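PDB 7A03: M32 carboxypeptidase from Chitinophagaceae bacterium, which probably removes amino acids one at a time from the C termini of peptides, as a metal-dependent carboxypeptidase of the M32 family. Local coordinates for residues Q299-W303 / L455-L459; Q431-T435 / C476-T480. One frame throughout, in Å; residues are numbered along the deposited sequence.

Interaction 1: residues Q299-W303 / L455-L459; sequences QSRLW and LLEWL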
ATOM      1  N   GLN A 299      -5.352   2.779  -5.658  1.00 12.83           N
ATOM      2  CA  GLN A 299      -5.746   1.926  -6.789  1.00 12.20           C
ATOM      3  C   GLN A 299      -6.139   0.515  -6.340  1.00 11.60           C
ATOM      4  O   GLN A 299      -7.187  -0.026  -6.767  1.00 13.92           O
ATOM      5  CB  GLN A 299      -4.597   1.881  -7.790  1.00 13.92           C
ATOM      6  CG  GLN A 299      -4.262   3.245  -8.337  1.00 11.72           C
ATOM      7  CD  GLN A 299      -5.479   3.906  -8.949  1.00 12.37           C
ATOM      8  OE1 GLN A 299      -5.890   3.571 -10.060  1.00 13.06           O
ATOM      9  NE2 GLN A 299      -6.083   4.844  -8.208  1.00 13.30           N
ATOM     10  N   SER A 300      -5.353  -0.068  -5.430  1.00 11.82           N
ATOM     11  CA  SER A 300      -5.719  -1.393  -4.918  1.00 11.39           C
ATOM     12  C   SER A 300      -7.056  -1.382  -4.176  1.00 13.63           C
ATOM     13  O   SER A 300      -7.899  -2.278  -4.368  1.00 12.90           O
ATOM     14  CB  SER A 300      -4.606  -1.994  -4.052  1.00 14.16           C
ATOM     15  OG  SER A 300      -4.416  -1.262  -2.857  1.00 16.93           O
ATOM     16  N   ARG A 301      -7.271  -0.375  -3.321  1.00 12.63           N
ATOM     17  CA  ARG A 301      -8.493  -0.338  -2.531  1.00 12.01           C
ATOM     18  C   ARG A 301      -9.712   0.042  -3.363  1.00 13.64           C
ATOM     19  O   ARG A 301     -10.815  -0.437  -3.073  1.00 12.31           O
ATOM     20  CB  ARG A 301      -8.352   0.640  -1.365  1.00 12.20           C
ATOM     21  CG  ARG A 301      -7.373   0.179  -0.285  1.00 14.42           C
ATOM     22  CD  ARG A 301      -7.723  -1.180   0.319  1.00 13.23           C
ATOM     23  NE  ARG A 301      -6.958  -1.393   1.547  1.00 16.34           N
ATOM     24  CZ  ARG A 301      -6.900  -2.529   2.233  1.00 15.11           C
ATOM     25  NH1 ARG A 301      -6.212  -2.560   3.363  1.00 15.47           N
ATOM     26  NH2 ARG A 301      -7.548  -3.619   1.832  1.00 16.59           N
ATOM     27  N   LEU A 302      -9.542   0.912  -4.373  1.00 12.20           N
ATOM     28  CA  LEU A 302     -10.680   1.293  -5.197  1.00 12.39           C
ATOM     29  C   LEU A 302     -11.238   0.074  -5.899  1.00 12.30           C
ATOM     30  O   LEU A 302     -12.465  -0.131  -5.926  1.00 12.87           O
ATOM     31  CB  LEU A 302     -10.269   2.349  -6.222  1.00 12.43           C
ATOM     32  CG  LEU A 302     -11.351   2.879  -7.175  1.00 12.67           C
ATOM     33  CD1 LEU A 302     -11.057   4.331  -7.529  1.00 13.22           C
ATOM     34  CD2 LEU A 302     -11.427   2.047  -8.449  1.00 14.82           C
ATOM     35  N   TRP A 303     -10.351  -0.765  -6.455  1.00 12.04           N
ATOM     36  CA  TRP A 303     -10.881  -1.954  -7.116  1.00 13.17           C
ATOM     37  C   TRP A 303     -11.346  -3.013  -6.119  1.00 12.72           C
ATOM     38  O   TRP A 303     -12.406  -3.627  -6.310  1.00 12.10           O
ATOM     39  CB  TRP A 303      -9.845  -2.529  -8.071  1.00 12.85           C
ATOM     40  CG  TRP A 303      -9.658  -1.736  -9.325  1.00 11.77           C
ATOM     41  CD1 TRP A 303      -8.712  -0.786  -9.563  1.00 11.74           C
ATOM     42  CD2 TRP A 303     -10.426  -1.847 -10.530  1.00 11.89           C
ATOM     43  NE1 TRP A 303      -8.821  -0.312 -10.851  1.00 12.32           N
ATOM     44  CE2 TRP A 303      -9.886  -0.932 -11.455  1.00 11.92           C
ATOM     45  CE3 TRP A 303     -11.525  -2.630 -10.917  1.00 13.72           C
ATOM     46  CZ2 TRP A 303     -10.385  -0.792 -12.750  1.00 12.69           C
ATOM     47  CZ3 TRP A 303     -12.022  -2.484 -12.211  1.00 12.60           C
ATOM     48  CH2 TRP A 303     -11.463  -1.564 -13.101  1.00 12.92           C
ATOM     49  N   LEU A 455     -14.506   2.619 -16.178  1.00 16.21           N
ATOM     50  CA  LEU A 455     -13.740   2.967 -14.986  1.00 15.69           C
ATOM     51  C   LEU A 455     -12.241   2.964 -15.274  1.00 13.85           C
ATOM     52  O   LEU A 455     -11.520   3.890 -14.866  1.00 15.61           O
ATOM     53  CB  LEU A 455     -14.081   2.010 -13.848  1.00 17.76           C
ATOM     54  CG  LEU A 455     -13.185   2.172 -12.620  1.00 14.86           C
ATOM     55  CD1 LEU A 455     -13.357   3.535 -11.985  1.00 15.73           C
ATOM     56  CD2 LEU A 455     -13.500   1.090 -11.640  1.00 16.03           C
ATOM     57  N   LEU A 456     -11.753   1.928 -15.982  1.00 13.93           N
ATOM     58  CA  LEU A 456     -10.327   1.873 -16.303  1.00 13.88           C
ATOM     59  C   LEU A 456      -9.932   3.061 -17.168  1.00 14.38           C
ATOM     60  O   LEU A 456      -8.886   3.672 -16.949  1.00 14.79           O
ATOM     61  CB  LEU A 456      -9.963   0.552 -16.989  1.00 14.80           C
ATOM     62  CG  LEU A 456      -8.474   0.467 -17.349  1.00 15.01           C
ATOM     63  CD1 LEU A 456      -7.612   0.616 -16.116  1.00 13.16           C
ATOM     64  CD2 LEU A 456      -8.200  -0.852 -18.053  1.00 19.50           C
ATOM     65  N   GLU A 457     -10.764   3.407 -18.151  1.00 14.87           N
ATOM     66  CA  GLU A 457     -10.510   4.587 -18.967  1.00 15.33           C
ATOM     67  C   GLU A 457     -10.410   5.848 -18.113  1.00 18.62           C
ATOM     68  O   GLU A 457      -9.508   6.674 -18.315  1.00 16.75           O
ATOM     69  CB  GLU A 457     -11.612   4.728 -20.017  1.00 18.79           C
ATOM     70  CG  GLU A 457     -11.431   5.928 -20.925  1.00 22.96           C
ATOM     71  CD  GLU A 457     -12.560   6.096 -21.907  1.00 33.72           C
ATOM     72  OE1 GLU A 457     -13.728   5.857 -21.531  1.00 34.08           O
ATOM     73  OE2 GLU A 457     -12.273   6.449 -23.067  1.00 38.48           O
ATOM     74  N   TRP A 458     -11.335   6.033 -17.162  1.00 16.92           N
ATOM     75  CA  TRP A 458     -11.246   7.210 -16.298  1.00 16.82           C
ATOM     76  C   TRP A 458      -9.927   7.236 -15.525  1.00 15.07           C
ATOM     77  O   TRP A 458      -9.258   8.280 -15.436  1.00 15.81           O
ATOM     78  CB  TRP A 458     -12.459   7.253 -15.363  1.00 15.87           C
ATOM     79  CG  TRP A 458     -12.531   8.484 -14.531  1.00 14.59           C
ATOM     80  CD1 TRP A 458     -13.111   9.678 -14.868  1.00 17.46           C
ATOM     81  CD2 TRP A 458     -12.021   8.644 -13.202  1.00 16.58           C
ATOM     82  NE1 TRP A 458     -12.986  10.569 -13.828  1.00 18.91           N
ATOM     83  CE2 TRP A 458     -12.316   9.961 -12.798  1.00 17.01           C
ATOM     84  CE3 TRP A 458     -11.329   7.804 -12.316  1.00 17.77           C
ATOM     85  CZ2 TRP A 458     -11.959  10.452 -11.551  1.00 19.71           C
ATOM     86  CZ3 TRP A 458     -10.978   8.294 -11.071  1.00 15.85           C
ATOM     87  CH2 TRP A 458     -11.288   9.614 -10.704  1.00 20.34           C
ATOM     88  N   LEU A 459      -9.528   6.096 -14.977  1.00 13.12           N
ATOM     89  CA  LEU A 459      -8.259   6.031 -14.257  1.00 13.60           C
ATOM     90  C   LEU A 459      -7.080   6.309 -15.183  1.00 15.94           C
ATOM     91  O   LEU A 459      -6.107   6.958 -14.785  1.00 15.29           O
ATOM     92  CB  LEU A 459      -8.125   4.666 -13.588  1.00 12.56           C
ATOM     93  CG  LEU A 459      -9.152   4.366 -12.496  1.00 13.00           C
ATOM     94  CD1 LEU A 459      -9.123   2.868 -12.168  1.00 14.56           C
ATOM     95  CD2 LEU A 459      -8.898   5.214 -11.248  1.00 18.00           C
TER

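Interaction 2: residues Q431-T435 / C476-T480; sequences QFFTT and CQKIT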
ATOM      1  N   GLN A 431     -12.568   8.832  -2.361  1.00 14.90           N
ATOM      2  CA  GLN A 431     -12.758  10.133  -2.977  1.00 14.25           C
ATOM      3  C   GLN A 431     -12.674  10.000  -4.485  1.00 14.44           C
ATOM      4  O   GLN A 431     -13.469  10.613  -5.215  1.00 14.41           O
ATOM      5  CB  GLN A 431     -11.718  11.116  -2.433  1.00 14.57           C
ATOM      6  CG  GLN A 431     -11.854  12.543  -2.935  1.00 14.58           C
ATOM      7  CD  GLN A 431     -11.287  13.551  -1.950  1.00 14.75           C
ATOM      8  OE1 GLN A 431     -11.049  13.222  -0.778  1.00 17.99           O
ATOM      9  NE2 GLN A 431     -11.074  14.786  -2.406  1.00 15.54           N
ATOM     10  N   PHE A 432     -11.764   9.137  -4.966  1.00 13.96           N
ATOM     11  CA  PHE A 432     -11.651   8.990  -6.408  1.00 13.75           C
ATOM     12  C   PHE A 432     -12.884   8.285  -6.960  1.00 13.94           C
ATOM     13  O   PHE A 432     -13.441   8.711  -7.983  1.00 15.15           O
ATOM     14  CB  PHE A 432     -10.377   8.228  -6.800  1.00 13.58           C
ATOM     15  CG  PHE A 432      -9.085   8.977  -6.545  1.00 14.65           C
ATOM     16  CD1 PHE A 432      -9.018  10.356  -6.592  1.00 17.40           C
ATOM     17  CD2 PHE A 432      -7.921   8.270  -6.273  1.00 14.96           C
ATOM     18  CE1 PHE A 432      -7.817  11.019  -6.357  1.00 17.68           C
ATOM     19  CE2 PHE A 432      -6.706   8.938  -6.036  1.00 14.12           C
ATOM     20  CZ  PHE A 432      -6.659  10.300  -6.079  1.00 16.00           C
ATOM     21  N   PHE A 433     -13.380   7.251  -6.258  1.00 13.74           N
ATOM     22  CA  PHE A 433     -14.453   6.482  -6.876  1.00 16.65           C
ATOM     23  C   PHE A 433     -15.745   7.281  -6.893  1.00 14.61           C
ATOM     24  O   PHE A 433     -16.455   7.319  -7.908  1.00 14.92           O
ATOM     25  CB  PHE A 433     -14.651   5.129  -6.202  1.00 13.63           C
ATOM     26  CG  PHE A 433     -15.629   4.253  -6.924  1.00 13.69           C
ATOM     27  CD1 PHE A 433     -15.306   3.703  -8.165  1.00 15.77           C
ATOM     28  CD2 PHE A 433     -16.898   4.018  -6.398  1.00 16.14           C
ATOM     29  CE1 PHE A 433     -16.231   2.931  -8.855  1.00 14.21           C
ATOM     30  CE2 PHE A 433     -17.801   3.226  -7.079  1.00 17.10           C
ATOM     31  CZ  PHE A 433     -17.460   2.673  -8.307  1.00 17.02           C
ATOM     32  N   THR A 434     -16.046   7.957  -5.790  1.00 14.54           N
ATOM     33  CA  THR A 434     -17.207   8.830  -5.775  1.00 14.82           C
ATOM     34  C   THR A 434     -17.104   9.873  -6.877  1.00 16.31           C
ATOM     35  O   THR A 434     -18.081  10.126  -7.598  1.00 16.67           O
ATOM     36  CB  THR A 434     -17.346   9.451  -4.390  1.00 14.99           C
ATOM     37  OG1 THR A 434     -17.619   8.405  -3.452  1.00 17.59           O
ATOM     38  CG2 THR A 434     -18.487  10.465  -4.339  1.00 15.44           C
ATOM     39  N   THR A 435     -15.901  10.412  -7.093  1.00 15.67           N
ATOM     40  CA  THR A 435     -15.759  11.404  -8.149  1.00 17.20           C
ATOM     41  C   THR A 435     -15.986  10.761  -9.508  1.00 17.90           C
ATOM     42  O   THR A 435     -16.679  11.333 -10.364  1.00 19.07           O
ATOM     43  CB  THR A 435     -14.392  12.078  -8.058  1.00 19.14           C
ATOM     44  OG1 THR A 435     -14.295  12.765  -6.799  1.00 16.22           O
ATOM     45  CG2 THR A 435     -14.216  13.092  -9.185  1.00 18.74           C
ATOM     46  N   CYS A 476      -5.162  14.906  -6.354  1.00 17.43           N
ATOM     47  CA  CYS A 476      -6.505  14.834  -5.806  1.00 20.32           C
ATOM     48  C   CYS A 476      -7.281  16.130  -6.073  1.00 18.16           C
ATOM     49  O   CYS A 476      -8.452  16.086  -6.451  1.00 18.44           O
ATOM     50  CB  CYS A 476      -6.401  14.500  -4.317  1.00 18.48           C
ATOM     51  SG  CYS A 476      -7.999  14.225  -3.505  1.00 18.71           S
ATOM     52  N   GLN A 477      -6.624  17.287  -5.938  1.00 18.25           N
ATOM     53  CA  GLN A 477      -7.269  18.567  -6.221  1.00 21.21           C
ATOM     54  C   GLN A 477      -7.637  18.703  -7.700  1.00 16.77           C
ATOM     55  O   GLN A 477      -8.742  19.150  -8.035  1.00 20.67           O
ATOM     56  CB  GLN A 477      -6.341  19.708  -5.795  1.00 23.06           C
ATOM     57  CG  GLN A 477      -6.834  21.111  -6.138  1.00 22.70           C
ATOM     58  CD  GLN A 477      -8.046  21.514  -5.327  1.00 25.61           C
ATOM     59  OE1 GLN A 477      -8.108  21.278  -4.119  1.00 29.22           O
ATOM     60  NE2 GLN A 477      -9.013  22.130  -5.989  1.00 28.76           N
ATOM     61  N   LYS A 478      -6.728  18.309  -8.596  1.00 19.44           N
ATOM     62  CA  LYS A 478      -7.002  18.388 -10.027  1.00 20.37           C
ATOM     63  C   LYS A 478      -8.184  17.509 -10.428  1.00 24.43           C
ATOM     64  O   LYS A 478      -9.049  17.940 -11.203  1.00 23.35           O
ATOM     65  CB  LYS A 478      -5.743  18.008 -10.812  1.00 21.12           C
ATOM     66  CG  LYS A 478      -5.969  17.863 -12.312  1.00 24.36           C
ATOM     67  CD  LYS A 478      -4.741  17.300 -13.012  1.00 29.75           C
ATOM     68  CE  LYS A 478      -4.898  17.397 -14.518  1.00 27.89           C
ATOM     69  NZ  LYS A 478      -3.866  16.595 -15.223  1.00 31.46           N
ATOM     70  N   ILE A 479      -8.244  16.280  -9.902  1.00 19.56           N
ATOM     71  CA  ILE A 479      -9.287  15.343 -10.311  1.00 21.20           C
ATOM     72  C   ILE A 479     -10.623  15.642  -9.635  1.00 24.77           C
ATOM     73  O   ILE A 479     -11.682  15.575 -10.273  1.00 25.92           O
ATOM     74  CB  ILE A 479      -8.839  13.897 -10.036  1.00 17.92           C
ATOM     75  CG1 ILE A 479      -7.638  13.512 -10.899  1.00 18.91           C
ATOM     76  CG2 ILE A 479      -9.982  12.934 -10.265  1.00 21.08           C
ATOM     77  CD1 ILE A 479      -6.948  12.278 -10.368  1.00 18.79           C
ATOM     78  N   THR A 480     -10.610  15.930  -8.331  1.00 19.79           N
ATOM     79  CA  THR A 480     -11.837  15.996  -7.545  1.00 20.88           C
ATOM     80  C   THR A 480     -12.266  17.405  -7.167  1.00 23.32           C
ATOM     81  O   THR A 480     -13.393  17.579  -6.696  1.00 25.73           O
ATOM     82  CB  THR A 480     -11.720  15.153  -6.263  1.00 19.56           C
ATOM     83  OG1 THR A 480     -10.931  15.849  -5.283  1.00 18.47           O
ATOM     84  CG2 THR A 480     -11.113  13.779  -6.553  1.00 18.96           C
TER

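Interaction 1: residues Q299-W303 / L455-L459
Two nearly antiparallel helical segments face each other here, their axes 13.0 Å apart at closest approach and their N-to-C directions 159° apart. That is a wide spacing, and long side chains bridge it. Gln299 lies across from Leu459 and Trp303 across from Leu455, with CA atoms 8.9 and 9.7 Å apart.

Start with Trp303. Its CA-CB bond points sideways, but chi1 near -74° and chi2 near 96° swing the indole across the gap. Leu455, in the t,p rotamer, sets CD2 over one face of the six-membered ring, 3.8 Å from the centroid and 16° off the normal: a CH-pi contact. The same methyl also touches Leu302 CD2, 3.9 Å away, roughly at right angles to its contact with the ring. The CA-CB bond of Leu302 points toward 455-459, with chi1 t and chi2 at 148°, between the usual wells; its CD1 also comes within 4.4 Å of Leu459 CD2. Leu459, m,t, reaches back with both methyls: CD1 is 3.5 Å from Trp303 NE1, and CD2 is 3.6 Å from Gln299 OE1. Gln299 starts off sideways too, and its m,m bend brings the amide end closer to Leu459. Gln299 OE1 accepts a hydrogen bond from His464, beyond 455-459, while the neighbouring Ser300 packs on His267 and His271 of helix 258-277, part of an HExxH sequence consistent with a metal-binding motif, though no metal is bound here.

The contact is thus mainly dispersion and CH-pi packing, without a hydrogen bond between the segments, and Gln299 OE1 finds its polar partner in His464.

Interaction 2: residues Q431-T435 / C476-T480
Gln431 opens the contact. Its extended side chain points toward helix 472-480 and donates a hydrogen bond from NE2 to Thr480 OG1 at 3.1 Å, with Cys476 SG 3.3 Å from the same nitrogen. The amide also binds backbone beyond 476-480, OE1 taking the NH of Gln485 and NE2 reaching the carbonyl of Pro483. Thr480 OG1 in turn donates to Cys476 O at 2.8 Å, so the bonds run in a relay.

Phe432 comes next, swung across by its m rotamer. Thr480 CG2, 4.0 Å from Phe432 CD1, meets the ring edge; Ile479 CD1 lies 4.3 Å from Phe432 CE1; and Cys476 SG makes an oblique sulfur-aromatic contact 5.4 Å from the ring centroid.

One turn after Gln431, Thr435 folds OG1 back onto Gln431 O at 2.8 Å, while its CG2 packs 3.7 Å from Ile479 O. Here the backbones come closest, Thr435 and Thr480 having CA atoms 6.1 Å apart, and Thr435 OG1 makes van der Waals contact with Thr480 CG2 at 3.3 Å.

With axes 10.5 Å apart and only 20° between directions, this is near-parallel helix packing with a mixed polar and apolar interface, within the largely helical M32 carboxypeptidase fold.

How the interactions relate
From the N terminus, the chain reaches 299-303 on helix 293-307, the next helix after 258-277, which carries an HExxH sequence, probably the metal-binding motif, then 431-435 on helix 420-439, 455-459 on helix 453-462 and finally 476-480. Interaction 1 therefore closes a loop with 151 residues between its segments, and interaction 2 one with 40. The two loops cross, because the segments alternate. Their centres are 11 Å apart and they touch: Trp458 CZ2 lies 3.4 Å from Ile479 CG2, and Leu302 CD1 packs 3.9 Å from Phe433 CB. Together they tie four helices into one largely buried region, joining the C-terminal part of the chain to helix 293-307.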